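Local coordinates for protein putative pectin lyase (Geobacillus virus E2, PDB 7CHU) that serves as a trimeric tailspike of a thermophilic deep-sea phage, probably recognising and perhaps cleaving polysaccharide on the surface of its bacterial host, at residues E216-N230 and N249-N263. Sequence-based numbering, arbitrary orientation.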
ATOM      1  N   GLU A 216      -9.750  -0.740  22.976  1.00 13.02           N
ATOM      2  CA  GLU A 216     -10.290   0.591  22.735  1.00 14.82           C
ATOM      3  C   GLU A 216      -9.213   1.567  22.262  1.00 13.13           C
ATOM      4  O   GLU A 216      -8.993   2.628  22.848  1.00 14.29           O
ATOM      5  CB  GLU A 216     -11.008   1.121  23.983  1.00 16.76           C
ATOM      6  CG  GLU A 216     -12.030   2.204  23.630  1.00 15.49           C
ATOM      7  CD  GLU A 216     -12.485   3.005  24.845  1.00 20.34           C
ATOM      8  OE1 GLU A 216     -12.733   2.378  25.919  1.00 21.68           O
ATOM      9  OE2 GLU A 216     -12.592   4.255  24.725  1.00 23.24           O
ATOM     10  N   VAL A 217      -8.552   1.212  21.161  1.00 13.12           N
ATOM     11  CA  VAL A 217      -7.489   2.038  20.593  1.00 14.18           C
ATOM     12  C   VAL A 217      -7.974   2.606  19.267  1.00 15.08           C
ATOM     13  O   VAL A 217      -8.534   1.874  18.440  1.00 13.29           O
ATOM     14  CB  VAL A 217      -6.179   1.252  20.424  1.00 14.19           C
ATOM     15  CG1 VAL A 217      -5.170   2.075  19.619  1.00 16.75           C
ATOM     16  CG2 VAL A 217      -5.616   0.907  21.799  1.00 11.54           C
ATOM     17  N   TRP A 218      -7.763   3.908  19.075  1.00 13.74           N
ATOM     18  CA  TRP A 218      -8.253   4.651  17.923  1.00 13.94           C
ATOM     19  C   TRP A 218      -7.107   5.232  17.101  1.00 14.28           C
ATOM     20  O   TRP A 218      -6.110   5.715  17.657  1.00 14.08           O
ATOM     21  CB  TRP A 218      -9.142   5.810  18.342  1.00 14.91           C
ATOM     22  CG  TRP A 218     -10.286   5.465  19.216  1.00 17.55           C
ATOM     23  CD1 TRP A 218     -10.782   4.215  19.487  1.00 15.88           C
ATOM     24  CD2 TRP A 218     -11.130   6.392  19.905  1.00 17.81           C
ATOM     25  NE1 TRP A 218     -11.873   4.317  20.307  1.00 18.70           N
ATOM     26  CE2 TRP A 218     -12.096   5.640  20.596  1.00 20.73           C
ATOM     27  CE3 TRP A 218     -11.146   7.787  20.020  1.00 22.62           C
ATOM     28  CZ2 TRP A 218     -13.080   6.235  21.393  1.00 21.75           C
ATOM     29  CZ3 TRP A 218     -12.121   8.384  20.836  1.00 24.77           C
ATOM     30  CH2 TRP A 218     -13.070   7.609  21.502  1.00 22.67           C
ATOM     31  N   ASP A 219      -7.269   5.218  15.782  1.00 14.28           N
ATOM     32  CA  ASP A 219      -6.480   6.064  14.866  1.00 14.39           C
ATOM     33  C   ASP A 219      -4.978   5.863  15.048  1.00 13.35           C
ATOM     34  O   ASP A 219      -4.208   6.813  15.210  1.00 14.08           O
ATOM     35  CB  ASP A 219      -6.846   7.539  15.038  1.00 13.07           C
ATOM     36  CG  ASP A 219      -8.324   7.834  14.751  1.00 17.73           C
ATOM     37  OD1 ASP A 219      -8.776   7.634  13.607  1.00 19.20           O
ATOM     38  OD2 ASP A 219      -9.046   8.322  15.649  1.00 18.99           O
ATOM     39  N   THR A 220      -4.550   4.608  15.020  1.00 14.68           N
ATOM     40  CA  THR A 220      -3.163   4.271  15.307  1.00 13.72           C
ATOM     41  C   THR A 220      -2.532   3.522  14.137  1.00 14.47           C
ATOM     42  O   THR A 220      -3.093   2.535  13.647  1.00 11.65           O
ATOM     43  CB  THR A 220      -3.134   3.472  16.622  1.00 14.67           C
ATOM     44  OG1 THR A 220      -3.527   4.379  17.656  1.00 14.24           O
ATOM     45  CG2 THR A 220      -1.762   2.916  16.933  1.00 11.24           C
ATOM     46  N   ASN A 221      -1.378   4.012  13.678  1.00 15.10           N
ATOM     47  CA  ASN A 221      -0.635   3.419  12.569  1.00 13.48           C
ATOM     48  C   ASN A 221       0.477   2.528  13.101  1.00 14.07           C
ATOM     49  O   ASN A 221       1.253   2.939  13.976  1.00 13.03           O
ATOM     50  CB  ASN A 221      -0.009   4.483  11.666  1.00 15.50           C
ATOM     51  CG  ASN A 221      -1.028   5.318  10.947  1.00 15.60           C
ATOM     52  OD1 ASN A 221      -2.198   4.954  10.859  1.00 14.89           O
ATOM     53  ND2 ASN A 221      -0.589   6.452  10.423  1.00 12.43           N
ATOM     54  N   ILE A 222       0.571   1.327  12.551  1.00 13.81           N
ATOM     55  CA  ILE A 222       1.563   0.340  12.956  1.00 15.75           C
ATOM     56  C   ILE A 222       2.221  -0.180  11.687  1.00 15.64           C
ATOM     57  O   ILE A 222       1.607  -0.944  10.937  1.00 14.25           O
ATOM     58  CB  ILE A 222       0.939  -0.803  13.771  1.00 19.17           C
ATOM     59  CG1 ILE A 222       0.294  -0.236  15.043  1.00 15.59           C
ATOM     60  CG2 ILE A 222       1.999  -1.874  14.111  1.00 15.94           C
ATOM     61  CD1 ILE A 222      -0.651  -1.206  15.732  1.00 20.58           C
ATOM     62  N   ILE A 223       3.464   0.235  11.444  1.00 14.47           N
ATOM     63  CA  ILE A 223       4.190  -0.063  10.216  1.00 14.70           C
ATOM     64  C   ILE A 223       5.340  -1.002  10.545  1.00 13.16           C
ATOM     65  O   ILE A 223       6.121  -0.725  11.452  1.00 13.12           O
ATOM     66  CB  ILE A 223       4.699   1.237   9.556  1.00 12.28           C
ATOM     67  CG1 ILE A 223       3.539   2.205   9.306  1.00 12.56           C
ATOM     68  CG2 ILE A 223       5.476   0.958   8.249  1.00 11.54           C
ATOM     69  CD1 ILE A 223       4.018   3.604   8.874  1.00 22.48           C
ATOM     70  N   GLY A 224       5.452  -2.108   9.805  1.00 13.19           N
ATOM     71  CA  GLY A 224       6.616  -2.975   9.935  1.00 14.15           C
ATOM     72  C   GLY A 224       6.707  -3.788  11.219  1.00 16.79           C
ATOM     73  O   GLY A 224       7.805  -4.254  11.586  1.00 15.85           O
ATOM     74  N   LEU A 225       5.589  -3.989  11.915  1.00 13.06           N
ATOM     75  CA  LEU A 225       5.608  -4.844  13.102  1.00 12.59           C
ATOM     76  C   LEU A 225       6.019  -6.266  12.732  1.00 14.90           C
ATOM     77  O   LEU A 225       5.553  -6.826  11.732  1.00 13.49           O
ATOM     78  CB  LEU A 225       4.231  -4.859  13.777  1.00 14.35           C
ATOM     79  CG  LEU A 225       3.950  -5.966  14.809  1.00 17.32           C
ATOM     80  CD1 LEU A 225       4.772  -5.773  16.083  1.00 15.46           C
ATOM     81  CD2 LEU A 225       2.472  -6.068  15.164  1.00 16.11           C
ATOM     82  N   TYR A 226       6.896  -6.847  13.548  1.00 13.34           N
ATOM     83  CA  TYR A 226       7.323  -8.243  13.439  1.00 12.91           C
ATOM     84  C   TYR A 226       6.804  -8.974  14.681  1.00 16.32           C
ATOM     85  O   TYR A 226       7.176  -8.633  15.807  1.00 11.57           O
ATOM     86  CB  TYR A 226       8.841  -8.308  13.346  1.00 13.46           C
ATOM     87  CG  TYR A 226       9.474  -9.654  13.134  1.00 13.22           C
ATOM     88  CD1 TYR A 226       8.939 -10.574  12.238  1.00 15.60           C
ATOM     89  CD2 TYR A 226      10.650  -9.986  13.800  1.00 17.01           C
ATOM     90  CE1 TYR A 226       9.556 -11.811  12.014  1.00 15.02           C
ATOM     91  CE2 TYR A 226      11.271 -11.208  13.590  1.00 19.08           C
ATOM     92  CZ  TYR A 226      10.721 -12.122  12.693  1.00 18.62           C
ATOM     93  OH  TYR A 226      11.340 -13.344  12.489  1.00 18.48           O
ATOM     94  N   ASN A 227       5.957  -9.982  14.481  1.00 12.75           N
ATOM     95  CA  ASN A 227       5.179 -10.589  15.568  1.00 12.28           C
ATOM     96  C   ASN A 227       5.243 -12.104  15.387  1.00 16.46           C
ATOM     97  O   ASN A 227       4.607 -12.635  14.469  1.00 14.64           O
ATOM     98  CB  ASN A 227       3.744 -10.053  15.532  1.00 14.34           C
ATOM     99  CG  ASN A 227       2.892 -10.532  16.705  1.00 15.70           C
ATOM    100  OD1 ASN A 227       2.663 -11.727  16.858  1.00 14.81           O
ATOM    101  ND2 ASN A 227       2.396  -9.594  17.514  1.00 13.52           N
ATOM    102  N   THR A 228       6.055 -12.797  16.195  1.00 13.25           N
ATOM    103  CA  THR A 228       6.208 -14.247  16.053  1.00 15.25           C
ATOM    104  C   THR A 228       6.225 -14.936  17.414  1.00 15.89           C
ATOM    105  O   THR A 228       6.578 -14.333  18.428  1.00 14.05           O
ATOM    106  CB  THR A 228       7.503 -14.657  15.307  1.00 17.78           C
ATOM    107  OG1 THR A 228       8.600 -14.729  16.231  1.00 18.01           O
ATOM    108  CG2 THR A 228       7.848 -13.657  14.220  1.00 15.94           C
ATOM    109  N   ASP A 229       5.838 -16.229  17.415  1.00 13.90           N
ATOM    110  CA  ASP A 229       5.991 -17.124  18.570  1.00 15.56           C
ATOM    111  C   ASP A 229       5.251 -16.611  19.806  1.00 14.97           C
ATOM    112  O   ASP A 229       5.698 -16.804  20.935  1.00 15.07           O
ATOM    113  CB  ASP A 229       7.474 -17.354  18.902  1.00 14.16           C
ATOM    114  CG  ASP A 229       8.221 -18.054  17.777  1.00 23.76           C
ATOM    115  OD1 ASP A 229       8.169 -19.295  17.732  1.00 22.99           O
ATOM    116  OD2 ASP A 229       8.837 -17.363  16.931  1.00 22.92           O
ATOM    117  N   ASN A 230       4.115 -15.953  19.609  1.00 15.25           N
ATOM    118  CA  ASN A 230       3.354 -15.364  20.700  1.00 13.34           C
ATOM    119  C   ASN A 230       2.090 -16.170  20.970  1.00 15.77           C
ATOM    120  O   ASN A 230       1.614 -16.904  20.116  1.00 13.47           O
ATOM    121  CB  ASN A 230       2.972 -13.922  20.373  1.00 12.05           C
ATOM    122  CG  ASN A 230       4.185 -13.002  20.298  1.00 14.71           C
ATOM    123  OD1 ASN A 230       5.064 -13.040  21.167  1.00 13.38           O
ATOM    124  ND2 ASN A 230       4.233 -12.170  19.257  1.00 13.15           N
ATOM    125  N   ASN A 249     -14.969   1.154  21.016  1.00 11.21           N
ATOM    126  CA  ASN A 249     -14.405   0.074  20.216  1.00 14.58           C
ATOM    127  C   ASN A 249     -12.955   0.382  19.891  1.00 16.15           C
ATOM    128  O   ASN A 249     -12.441   1.449  20.220  1.00 15.39           O
ATOM    129  CB  ASN A 249     -15.231  -0.149  18.943  1.00 14.34           C
ATOM    130  CG  ASN A 249     -15.012   0.933  17.882  1.00 17.65           C
ATOM    131  OD1 ASN A 249     -14.324   1.924  18.113  1.00 19.18           O
ATOM    132  ND2 ASN A 249     -15.607   0.737  16.700  1.00 17.39           N
ATOM    133  N   SER A 250     -12.297  -0.559  19.219  1.00 13.64           N
ATOM    134  CA  SER A 250     -11.042  -0.257  18.544  1.00 15.55           C
ATOM    135  C   SER A 250     -11.364   0.024  17.082  1.00 16.20           C
ATOM    136  O   SER A 250     -12.134  -0.709  16.463  1.00 12.05           O
ATOM    137  CB  SER A 250     -10.057  -1.423  18.659  1.00 14.63           C
ATOM    138  OG  SER A 250      -9.499  -1.503  19.974  1.00 13.74           O
ATOM    139  N   ASN A 251     -10.791   1.089  16.534  1.00 13.79           N
ATOM    140  CA  ASN A 251     -11.080   1.446  15.155  1.00 14.38           C
ATOM    141  C   ASN A 251      -9.894   2.209  14.570  1.00 14.47           C
ATOM    142  O   ASN A 251      -9.093   2.808  15.299  1.00 13.60           O
ATOM    143  CB  ASN A 251     -12.384   2.262  15.053  1.00 12.12           C
ATOM    144  CG  ASN A 251     -12.246   3.640  15.633  1.00 18.98           C
ATOM    145  OD1 ASN A 251     -11.676   4.517  14.993  1.00 17.18           O
ATOM    146  ND2 ASN A 251     -12.734   3.837  16.871  1.00 15.46           N
ATOM    147  N   ARG A 252      -9.778   2.153  13.244  1.00 15.15           N
ATOM    148  CA  ARG A 252      -8.699   2.826  12.517  1.00 10.22           C
ATOM    149  C   ARG A 252      -7.317   2.407  13.022  1.00  9.93           C
ATOM    150  O   ARG A 252      -6.397   3.224  13.127  1.00 14.41           O
ATOM    151  CB  ARG A 252      -8.881   4.342  12.571  1.00 11.83           C
ATOM    152  CG  ARG A 252      -9.991   4.841  11.651  1.00 13.30           C
ATOM    153  CD  ARG A 252      -9.606   4.627  10.171  1.00 13.97           C
ATOM    154  NE  ARG A 252      -8.446   5.430   9.811  1.00 14.15           N
ATOM    155  CZ  ARG A 252      -7.833   5.392   8.627  1.00 17.99           C
ATOM    156  NH1 ARG A 252      -8.288   4.595   7.672  1.00 13.61           N
ATOM    157  NH2 ARG A 252      -6.774   6.177   8.393  1.00 14.42           N
ATOM    158  N   LEU A 253      -7.171   1.132  13.362  1.00 10.29           N
ATOM    159  CA  LEU A 253      -5.859   0.518  13.530  1.00 12.68           C
ATOM    160  C   LEU A 253      -5.338   0.115  12.153  1.00 13.94           C
ATOM    161  O   LEU A 253      -5.955  -0.726  11.491  1.00 13.36           O
ATOM    162  CB  LEU A 253      -5.943  -0.719  14.421  1.00 12.24           C
ATOM    163  CG  LEU A 253      -6.532  -0.613  15.843  1.00 14.46           C
ATOM    164  CD1 LEU A 253      -6.686  -2.002  16.442  1.00 13.09           C
ATOM    165  CD2 LEU A 253      -5.627   0.213  16.688  1.00 13.35           C
ATOM    166  N   LEU A 254      -4.205   0.678  11.734  1.00 11.36           N
ATOM    167  CA  LEU A 254      -3.642   0.409  10.408  1.00 15.09           C
ATOM    168  C   LEU A 254      -2.334  -0.350  10.566  1.00 13.47           C
ATOM    169  O   LEU A 254      -1.330   0.222  11.001  1.00 16.40           O
ATOM    170  CB  LEU A 254      -3.423   1.703   9.624  1.00 11.22           C
ATOM    171  CG  LEU A 254      -4.606   2.123   8.731  1.00 15.54           C
ATOM    172  CD1 LEU A 254      -5.885   2.495   9.519  1.00 14.81           C
ATOM    173  CD2 LEU A 254      -4.241   3.252   7.756  1.00 21.00           C
ATOM    174  N   PHE A 255      -2.350  -1.634  10.216  1.00 10.07           N
ATOM    175  CA  PHE A 255      -1.153  -2.463  10.190  1.00 13.44           C
ATOM    176  C   PHE A 255      -0.630  -2.470   8.756  1.00 12.48           C
ATOM    177  O   PHE A 255      -1.334  -2.900   7.841  1.00 13.80           O
ATOM    178  CB  PHE A 255      -1.460  -3.891  10.659  1.00 13.89           C
ATOM    179  CG  PHE A 255      -1.982  -3.985  12.076  1.00 14.24           C
ATOM    180  CD1 PHE A 255      -3.303  -3.695  12.369  1.00 10.91           C
ATOM    181  CD2 PHE A 255      -1.145  -4.396  13.103  1.00 16.13           C
ATOM    182  CE1 PHE A 255      -3.789  -3.820  13.667  1.00 12.24           C
ATOM    183  CE2 PHE A 255      -1.610  -4.504  14.412  1.00 16.50           C
ATOM    184  CZ  PHE A 255      -2.937  -4.202  14.700  1.00 14.20           C
ATOM    185  N   ILE A 256       0.574  -1.946   8.545  1.00 13.20           N
ATOM    186  CA  ILE A 256       1.104  -1.760   7.204  1.00 11.76           C
ATOM    187  C   ILE A 256       2.398  -2.536   7.098  1.00 13.65           C
ATOM    188  O   ILE A 256       3.312  -2.346   7.909  1.00 13.30           O
ATOM    189  CB  ILE A 256       1.318  -0.283   6.864  1.00 17.60           C
ATOM    190  CG1 ILE A 256      -0.014   0.478   6.914  1.00 17.45           C
ATOM    191  CG2 ILE A 256       1.978  -0.166   5.477  1.00 15.69           C
ATOM    192  CD1 ILE A 256       0.155   2.010   6.742  1.00 19.98           C
ATOM    193  N   ALA A 257       2.467  -3.438   6.127  1.00 11.90           N
ATOM    194  CA  ALA A 257       3.695  -4.201   5.893  1.00 12.96           C
ATOM    195  C   ALA A 257       4.129  -4.928   7.168  1.00 13.95           C
ATOM    196  O   ALA A 257       5.308  -4.958   7.524  1.00 15.57           O
ATOM    197  CB  ALA A 257       4.816  -3.280   5.375  1.00 12.41           C
ATOM    198  N   CYS A 258       3.171  -5.521   7.865  1.00 14.14           N
ATOM    199  CA  CYS A 258       3.472  -6.212   9.107  1.00 13.80           C
ATOM    200  C   CYS A 258       3.750  -7.685   8.815  1.00 13.56           C
ATOM    201  O   CYS A 258       3.357  -8.213   7.776  1.00 15.54           O
ATOM    202  CB  CYS A 258       2.316  -6.041  10.082  1.00 13.62           C
ATOM    203  SG  CYS A 258       2.246  -4.317  10.688  1.00 18.80           S
ATOM    204  N   HIS A 259       4.406  -8.358   9.761  1.00 11.96           N
ATOM    205  CA  HIS A 259       4.915  -9.720   9.549  1.00 15.45           C
ATOM    206  C   HIS A 259       4.490 -10.574  10.745  1.00 17.51           C
ATOM    207  O   HIS A 259       5.044 -10.413  11.835  1.00 13.44           O
ATOM    208  CB  HIS A 259       6.437  -9.676   9.388  1.00 15.69           C
ATOM    209  CG  HIS A 259       7.104 -11.003   9.171  1.00 16.78           C
ATOM    210  ND1 HIS A 259       8.384 -11.099   8.664  1.00 18.15           N
ATOM    211  CD2 HIS A 259       6.714 -12.275   9.432  1.00 19.64           C
ATOM    212  CE1 HIS A 259       8.739 -12.370   8.589  1.00 18.03           C
ATOM    213  NE2 HIS A 259       7.742 -13.106   9.044  1.00 19.29           N
ATOM    214  N   PHE A 260       3.515 -11.475  10.545  1.00 11.57           N
ATOM    215  CA  PHE A 260       3.013 -12.367  11.594  1.00 16.48           C
ATOM    216  C   PHE A 260       3.421 -13.788  11.237  1.00 14.22           C
ATOM    217  O   PHE A 260       3.079 -14.267  10.155  1.00 15.92           O
ATOM    218  CB  PHE A 260       1.489 -12.283  11.733  1.00 13.89           C
ATOM    219  CG  PHE A 260       0.961 -10.888  11.959  1.00 14.50           C
ATOM    220  CD1 PHE A 260       0.884 -10.370  13.236  1.00 19.34           C
ATOM    221  CD2 PHE A 260       0.533 -10.101  10.892  1.00 16.83           C
ATOM    222  CE1 PHE A 260       0.403  -9.065  13.456  1.00 18.22           C
ATOM    223  CE2 PHE A 260       0.050  -8.808  11.088  1.00 17.14           C
ATOM    224  CZ  PHE A 260      -0.019  -8.283  12.381  1.00 17.05           C
ATOM    225  N   GLU A 261       4.179 -14.451  12.106  1.00 14.90           N
ATOM    226  CA  GLU A 261       4.689 -15.761  11.714  1.00 17.40           C
ATOM    227  C   GLU A 261       4.762 -16.694  12.911  1.00 17.16           C
ATOM    228  O   GLU A 261       5.205 -16.290  13.979  1.00 12.98           O
ATOM    229  CB  GLU A 261       6.080 -15.650  11.072  1.00 17.57           C
ATOM    230  CG  GLU A 261       6.631 -17.020  10.658  1.00 17.22           C
ATOM    231  CD  GLU A 261       7.743 -16.938   9.629  1.00 25.42           C
ATOM    232  OE1 GLU A 261       8.140 -15.819   9.241  1.00 22.51           O
ATOM    233  OE2 GLU A 261       8.220 -18.004   9.209  1.00 26.19           O
ATOM    234  N   ALA A 262       4.350 -17.952  12.710  1.00 15.89           N
ATOM    235  CA  ALA A 262       4.541 -19.019  13.698  1.00 17.48           C
ATOM    236  C   ALA A 262       4.024 -18.621  15.082  1.00 15.92           C
ATOM    237  O   ALA A 262       4.674 -18.845  16.102  1.00 15.09           O
ATOM    238  CB  ALA A 262       6.018 -19.444  13.767  1.00 18.00           C
ATOM    239  N   ASN A 263       2.849 -18.022  15.135  1.00 13.05           N
ATOM    240  CA  ASN A 263       2.289 -17.728  16.440  1.00 16.72           C
ATOM    241  C   ASN A 263       1.611 -18.971  16.991  1.00 18.90           C
ATOM    242  O   ASN A 263       1.267 -19.891  16.247  1.00 19.16           O
ATOM    243  CB  ASN A 263       1.333 -16.548  16.346  1.00 17.34           C
ATOM    244  CG  ASN A 263       2.079 -15.207  16.439  1.00 16.77           C
ATOM    245  OD1 ASN A 263       2.896 -14.996  17.347  1.00 14.12           O
ATOM    246  ND2 ASN A 263       1.834 -14.329  15.480  1.00 14.60           N
TER
HETATM  247  O   HOH W   1      -7.114   7.218  11.396  1.00 15.32           O
HETATM  248  O   HOH W   2     -11.604   7.112  15.735  1.00 17.75           O
HETATM  249  O   HOH W   3      -4.991   5.220  11.734  1.00 15.59           O
HETATM  250  O   HOH W   4      -4.384   7.441  10.129  1.00 20.11           O
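Two asparagine amides grip Asn227 OD1 from opposite faces of its plane: Asn263 ND2 at 3.1 Å, across the contact, and Asn230 ND2 at 2.9 Å, which also donates to Val204 O and so reaches the coil before. The segments are equivalent stretches of neighbouring coils in a right-handed parallel beta-helix of the pectate lyase-like kind, and this asparagine cluster ties coil to coil where the strands run into the next turn and amides can both give and take bonds. The other end of the Asn263 amide works too, OD1 accepting from Asn230 N at 2.7 Å. Strands 220-223 and 226-228 run parallel to 251-256 and 259-261, in register. Gly224, at the bend between strands 220-223 and 226-228, has a positive phi that a residue without a side chain adopts easily, and its N donates to Ile256 O.

Inside the coil, apolar side chains of one coil pack on those of the next: Ile222 CD1 makes an off-centre CH-pi contact with the Phe255 ring, 4.1 Å from its centroid, while Leu225 CD2 reaches Phe260 CE1. The outward pair Ile223 and Ile256 lies at the trimer interface, where Ile256 packs on Ala257 of a second subunit.

Farther along, Tyr226 turns its edge to the His259 face in a T-shaped pair, planes at 63°. His259 NE2 donates in the ring plane to the anti lone pair of Glu261 OE1, 2.7 Å away.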